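Local coordinates for protein ADP-dependent (S)-NAD(P)H-hydrate dehydratase (Enterococcus faecalis, PDB 2R3B) that probably repairs hydrated NAD(P)H, removing water from the S epimer of NAD(P)HX while converting ADP to AMP and phosphate, at residues Ser149-Phe154 / Phe169-Met174; Val108-Asp113 / Leu135-Lys140. All coordinates share one frame; numbering follows the deposited sequence.

Interaction 1: Ser149-Phe154 / Phe169-Met174; sequences SAITLF and FTPHQM
Ile151 reaches from the first turn of helix 149-156 to the Phe169-Pro171 part of segment 169-174, where its CD1 rests against the backbone turning from Thr170 into Pro171. CD1 lies 3.5 Å from Pro171 N and 3.7 Å from Pro171 CB, so the methyl meets both the Thr170-Pro171 peptide bond and the proline ring. With CG1 anti to the carbonyl carbon (chi1 -58°) and the chain extended beyond it, the ethyl branch spans the gap; its CG1 also sits at the edge of the Phe169 ring, 4.3 Å from CD2. Helix and strand belong to one beta-alpha-beta unit, begun by strand 143-147, of the ribokinase-like fold, and the loop leaving strand 167-170 carries His172, a predicted NADPHX-binding residue. Neighbouring Thr170 hydrogen-bonds through OG1 to Asp147. One turn on, Phe154 swings its ring out anti to the backbone N (chi1 178°) and offers a face to the edge of Phe169. This T-shaped pair has centroids 5.3 Å apart and planes at 65°, and Phe169 CZ stands over the rim of the Phe154 ring, 4.0 Å from CE1. Leu179 of helix 173-180 touches both phenylalanine side chains.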
loop_
_atom_site.group_PDB
_atom_site.type_symbol
_atom_site.label_atom_id
_atom_site.label_comp_id
_atom_site.label_asym_id
_atom_site.label_seq_id
_atom_site.Cartn_x
_atom_site.Cartn_y
_atom_site.Cartn_z
ATOM N N SER B 149 5.757 -14.674 -22.089
ATOM C CA SER B 149 6.190 -14.173 -23.384
ATOM C C SER B 149 7.649 -14.435 -23.718
ATOM O O SER B 149 8.012 -14.397 -24.898
ATOM C CB SER B 149 5.885 -12.658 -23.489
ATOM O OG SER B 149 6.761 -11.887 -22.682
ATOM N N ALA B 150 8.493 -14.743 -22.725
ATOM C CA ALA B 150 9.875 -15.080 -22.980
ATOM C C ALA B 150 9.930 -16.459 -23.691
ATOM O O ALA B 150 10.821 -16.709 -24.494
ATOM C CB ALA B 150 10.714 -15.067 -21.688
ATOM N N ILE B 151 8.951 -17.319 -23.436
ATOM C CA ILE B 151 8.884 -18.614 -24.141
ATOM C C ILE B 151 8.543 -18.363 -25.623
ATOM O O ILE B 151 9.177 -18.920 -26.530
ATOM C CB ILE B 151 7.829 -19.555 -23.537
ATOM C CG1 ILE B 151 8.121 -19.819 -22.056
ATOM C CG2 ILE B 151 7.811 -20.928 -24.300
ATOM C CD1 ILE B 151 7.044 -20.594 -21.332
ATOM N N THR B 152 7.555 -17.518 -25.853
ATOM C CA THR B 152 7.167 -17.135 -27.204
ATOM C C THR B 152 8.320 -16.504 -27.963
ATOM O O THR B 152 8.579 -16.866 -29.118
ATOM C CB THR B 152 5.983 -16.194 -27.178
ATOM O OG1 THR B 152 4.876 -16.853 -26.567
ATOM C CG2 THR B 152 5.571 -15.748 -28.597
ATOM N N LEU B 153 9.021 -15.555 -27.346
ATOM C CA LEU B 153 10.200 -14.944 -27.991
ATOM C C LEU B 153 11.316 -15.953 -28.230
ATOM O O LEU B 153 12.036 -15.892 -29.249
ATOM C CB LEU B 153 10.737 -13.799 -27.133
ATOM C CG LEU B 153 9.835 -12.564 -27.022
ATOM C CD1 LEU B 153 10.487 -11.500 -26.126
ATOM C CD2 LEU B 153 9.437 -11.979 -28.390
ATOM N N PHE B 154 11.495 -16.867 -27.279
ATOM C CA PHE B 154 12.512 -17.899 -27.393
ATOM C C PHE B 154 12.238 -18.760 -28.625
ATOM O O PHE B 154 13.148 -19.057 -29.393
ATOM C CB PHE B 154 12.608 -18.779 -26.143
ATOM C CG PHE B 154 13.621 -19.874 -26.275
ATOM C CD1 PHE B 154 13.254 -21.121 -26.806
ATOM C CD2 PHE B 154 14.950 -19.668 -25.932
ATOM C CE1 PHE B 154 14.207 -22.128 -26.979
ATOM C CE2 PHE B 154 15.902 -20.690 -26.100
ATOM C CZ PHE B 154 15.538 -21.908 -26.616
ATOM N N PHE B 169 11.487 -24.230 -18.474
ATOM C CA PHE B 169 10.398 -23.536 -19.183
ATOM C C PHE B 169 9.096 -23.765 -18.446
ATOM O O PHE B 169 8.822 -24.883 -17.989
ATOM C CB PHE B 169 10.212 -24.037 -20.611
ATOM C CG PHE B 169 11.356 -23.752 -21.522
ATOM C CD1 PHE B 169 12.400 -24.653 -21.638
ATOM C CD2 PHE B 169 11.391 -22.596 -22.274
ATOM C CE1 PHE B 169 13.454 -24.411 -22.502
ATOM C CE2 PHE B 169 12.426 -22.355 -23.142
ATOM C CZ PHE B 169 13.474 -23.259 -23.257
ATOM N N THR B 170 8.281 -22.723 -18.322
ATOM C CA THR B 170 6.985 -22.866 -17.661
ATOM C C THR B 170 5.772 -22.515 -18.551
ATOM O O THR B 170 5.024 -21.585 -18.232
ATOM C CB THR B 170 6.965 -21.998 -16.407
ATOM O OG1 THR B 170 7.252 -20.647 -16.778
ATOM C CG2 THR B 170 8.038 -22.451 -15.401
ATOM N N PRO B 171 5.580 -23.245 -19.677
ATOM C CA PRO B 171 4.551 -22.887 -20.631
ATOM C C PRO B 171 3.156 -23.357 -20.251
ATOM O O PRO B 171 3.012 -24.410 -19.632
ATOM C CB PRO B 171 4.984 -23.660 -21.883
ATOM C CG PRO B 171 5.617 -24.902 -21.342
ATOM C CD PRO B 171 6.366 -24.403 -20.140
ATOM N N HIS B 172 2.145 -22.568 -20.603
ATOM C CA HIS B 172 0.799 -23.117 -20.667
ATOM C C HIS B 172 0.697 -23.859 -22.006
ATOM O O HIS B 172 1.645 -23.877 -22.781
ATOM C CB HIS B 172 -0.294 -22.056 -20.434
ATOM C CG HIS B 172 -0.289 -20.911 -21.400
ATOM N ND1 HIS B 172 -0.187 -21.082 -22.764
ATOM C CD2 HIS B 172 -0.438 -19.579 -21.200
ATOM C CE1 HIS B 172 -0.249 -19.907 -23.363
ATOM N NE2 HIS B 172 -0.412 -18.976 -22.437
ATOM N N GLN B 173 -0.425 -24.508 -22.261
ATOM C CA GLN B 173 -0.543 -25.398 -23.436
ATOM C C GLN B 173 -0.251 -24.751 -24.802
ATOM O O GLN B 173 0.383 -25.381 -25.658
ATOM C CB GLN B 173 -1.891 -26.159 -23.393
ATOM C CG GLN B 173 -1.890 -27.228 -22.249
ATOM C CD GLN B 173 -3.284 -27.676 -21.741
ATOM O OE1 GLN B 173 -4.045 -26.898 -21.129
ATOM N NE2 GLN B 173 -3.582 -28.953 -21.934
HETATM N N MSE B 174 -0.651 -23.504 -25.004
HETATM C CA MSE B 174 -0.403 -22.846 -26.287
HETATM C C MSE B 174 1.056 -22.390 -26.412
HETATM O O MSE B 174 1.639 -22.436 -27.495
HETATM C CB MSE B 174 -1.387 -21.695 -26.502
HETATM C CG MSE B 174 -2.834 -22.164 -26.694
HETATM SE SE MSE B 174 -3.088 -23.375 -28.231
HETATM C CE MSE B 174 -2.928 -22.099 -29.666
#

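Interaction 2: Val108-Asp113 / Leu135-Lys140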
loop_
_atom_site.group_PDB
_atom_site.type_symbol
_atom_site.label_atom_id
_atom_site.label_comp_id
_atom_site.label_asym_id
_atom_site.label_seq_id
_atom_site.Cartn_x
_atom_site.Cartn_y
_atom_site.Cartn_z
ATOM N N VAL B 108 24.046 -7.532 -12.222
ATOM C CA VAL B 108 23.152 -8.301 -11.369
ATOM C C VAL B 108 22.865 -9.682 -11.947
ATOM O O VAL B 108 22.777 -10.670 -11.212
ATOM C CB VAL B 108 21.856 -7.533 -10.953
ATOM C CG1 VAL B 108 22.212 -6.178 -10.310
ATOM C CG2 VAL B 108 20.894 -7.352 -12.074
ATOM N N VAL B 109 22.730 -9.786 -13.254
ATOM C CA VAL B 109 22.563 -11.114 -13.855
ATOM C C VAL B 109 23.811 -11.995 -13.656
ATOM O O VAL B 109 23.704 -13.194 -13.366
ATOM C CB VAL B 109 22.218 -10.992 -15.360
ATOM C CG1 VAL B 109 22.371 -12.337 -16.039
ATOM C CG2 VAL B 109 20.832 -10.382 -15.521
ATOM N N GLU B 110 24.993 -11.395 -13.776
ATOM C CA GLU B 110 26.265 -12.124 -13.597
ATOM C C GLU B 110 26.404 -12.728 -12.191
ATOM O O GLU B 110 26.932 -13.828 -12.035
ATOM C CB GLU B 110 27.427 -11.198 -13.869
ATOM C CG GLU B 110 28.749 -11.888 -14.082
ATOM C CD GLU B 110 29.471 -12.276 -12.796
ATOM O OE1 GLU B 110 29.226 -11.655 -11.709
ATOM O OE2 GLU B 110 30.339 -13.200 -12.870
ATOM N N GLN B 111 25.904 -12.014 -11.188
ATOM C CA GLN B 111 25.936 -12.464 -9.794
ATOM C C GLN B 111 24.801 -13.412 -9.365
ATOM O O GLN B 111 24.833 -13.974 -8.263
ATOM C CB GLN B 111 25.823 -11.264 -8.890
ATOM C CG GLN B 111 27.001 -10.355 -8.963
ATOM C CD GLN B 111 26.854 -9.252 -7.949
ATOM O OE1 GLN B 111 26.761 -9.512 -6.736
ATOM N NE2 GLN B 111 26.805 -8.012 -8.424
ATOM N N ALA B 112 23.787 -13.553 -10.193
ATOM C CA ALA B 112 22.586 -14.290 -9.793
ATOM C C ALA B 112 22.844 -15.778 -9.650
ATOM O O ALA B 112 23.618 -16.359 -10.433
ATOM C CB ALA B 112 21.497 -14.063 -10.793
ATOM N N ASP B 113 22.159 -16.410 -8.688
ATOM C CA ASP B 113 22.092 -17.865 -8.635
ATOM C C ASP B 113 20.943 -18.400 -9.494
ATOM O O ASP B 113 21.037 -19.485 -10.026
ATOM C CB ASP B 113 21.924 -18.318 -7.174
ATOM C CG ASP B 113 23.095 -17.947 -6.328
ATOM O OD1 ASP B 113 24.210 -18.373 -6.684
ATOM O OD2 ASP B 113 22.961 -17.229 -5.313
ATOM N N LEU B 135 20.176 -14.700 -22.421
ATOM C CA LEU B 135 20.551 -15.991 -22.956
ATOM C C LEU B 135 22.053 -16.011 -23.260
ATOM O O LEU B 135 22.694 -17.012 -23.018
ATOM C CB LEU B 135 19.772 -16.306 -24.225
ATOM C CG LEU B 135 18.278 -16.580 -24.014
ATOM C CD1 LEU B 135 17.576 -16.678 -25.372
ATOM C CD2 LEU B 135 18.084 -17.830 -23.219
ATOM N N ALA B 136 22.589 -14.914 -23.793
ATOM C CA ALA B 136 24.025 -14.849 -24.138
ATOM C C ALA B 136 24.881 -14.924 -22.878
ATOM O O ALA B 136 25.929 -15.576 -22.856
ATOM C CB ALA B 136 24.329 -13.563 -24.880
ATOM N N GLN B 137 24.409 -14.250 -21.828
ATOM C CA GLN B 137 25.156 -14.121 -20.574
ATOM C C GLN B 137 25.087 -15.345 -19.655
ATOM O O GLN B 137 25.901 -15.509 -18.755
ATOM C CB GLN B 137 24.630 -12.893 -19.818
ATOM C CG GLN B 137 25.625 -12.382 -18.850
ATOM C CD GLN B 137 25.137 -11.219 -18.022
ATOM O OE1 GLN B 137 24.293 -10.423 -18.463
ATOM N NE2 GLN B 137 25.727 -11.068 -16.851
ATOM N N HIS B 138 24.095 -16.202 -19.858
ATOM C CA HIS B 138 23.821 -17.330 -18.955
ATOM C C HIS B 138 25.032 -18.202 -18.688
ATOM O O HIS B 138 25.719 -18.601 -19.620
ATOM C CB HIS B 138 22.681 -18.207 -19.535
ATOM C CG HIS B 138 22.295 -19.382 -18.678
ATOM N ND1 HIS B 138 22.121 -20.651 -19.194
ATOM C CD2 HIS B 138 22.005 -19.475 -17.360
ATOM C CE1 HIS B 138 21.760 -21.478 -18.227
ATOM N NE2 HIS B 138 21.692 -20.793 -17.098
ATOM N N GLN B 139 25.224 -18.528 -17.413
ATOM C CA GLN B 139 26.345 -19.323 -16.930
ATOM C C GLN B 139 25.840 -20.672 -16.537
ATOM O O GLN B 139 24.693 -20.828 -16.065
ATOM C CB GLN B 139 27.013 -18.679 -15.719
ATOM C CG GLN B 139 27.635 -17.317 -15.978
ATOM C CD GLN B 139 27.926 -16.601 -14.697
ATOM O OE1 GLN B 139 28.688 -17.081 -13.885
ATOM N NE2 GLN B 139 27.339 -15.447 -14.510
ATOM N N LYS B 140 26.713 -21.656 -16.691
ATOM C CA LYS B 140 26.303 -23.040 -16.573
ATOM C C LYS B 140 25.655 -23.328 -15.232
ATOM O O LYS B 140 24.685 -24.076 -15.167
ATOM C CB LYS B 140 27.505 -23.963 -16.771
ATOM C CG LYS B 140 27.130 -25.415 -16.937
ATOM C CD LYS B 140 28.375 -26.259 -17.205
ATOM C CE LYS B 140 28.078 -27.755 -17.101
ATOM N NZ LYS B 140 27.179 -28.235 -18.210
HETATM O O HOH W 1 30.015 -15.743 -11.798
#
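Two neighbouring helices of the alpha/beta fold, 102-111 and 125-137, meet here at their C-terminal ends, where the chain turns toward strands 114-117 and 143-147. Glutamines from the second segment bridge to the last turn of the first helix. In the conformer described, one of two for Gln137, CG is anti to the backbone N (chi1 -158°) and the extended chain lays its amide against Val109, whose CG1 is 3.6 Å from Gln137 CD. In this conformer the amide nitrogen continues past Val109 to Glu110, passing 3.4 Å from Glu110 CB, and hydrogen-bonds to Thr106 O one turn earlier in the helix. Gln139 provides the direct hydrogen bond between the segments: its NE2 donates to Glu110 O at 3.0 Å, with an N-H...O angle of 153°. The donor lies in the carbonyl plane on a lone pair of Glu110 O, and that oxygen is close to the plane of the Gln139 amide, so the Glu110 carbonyl, in the last part of helix 102-111, gains a side-chain partner. Gln139 OE1 accepts from Gln141 NE2. A water completes the bridge, donating to Gln139 OE1 at 2.8 Å and to Glu110 OE2 at 2.8 Å.

Overall arrangement
Both contacts belong to the same alpha/beta domain, but they differ in depth and chemistry. Interaction 1 is buried: it packs a helix against the strand that follows it in a beta-alpha-beta unit, using apolar and aromatic groups beside the predicted substrate site. Interaction 2 lies farther out and is partly open; it joins the ends of two helices through amides, a backbone carbonyl and a water, away from the annotated sites, with a bound magnesium ion near Glu110. The centres of interactions 1 and 2 are about 20 Å apart, yet helix 125-137 connects them: Leu135, just before the glutamines of interaction 2, places CD1 4.0 Å from CD2 of Phe154 in interaction 1.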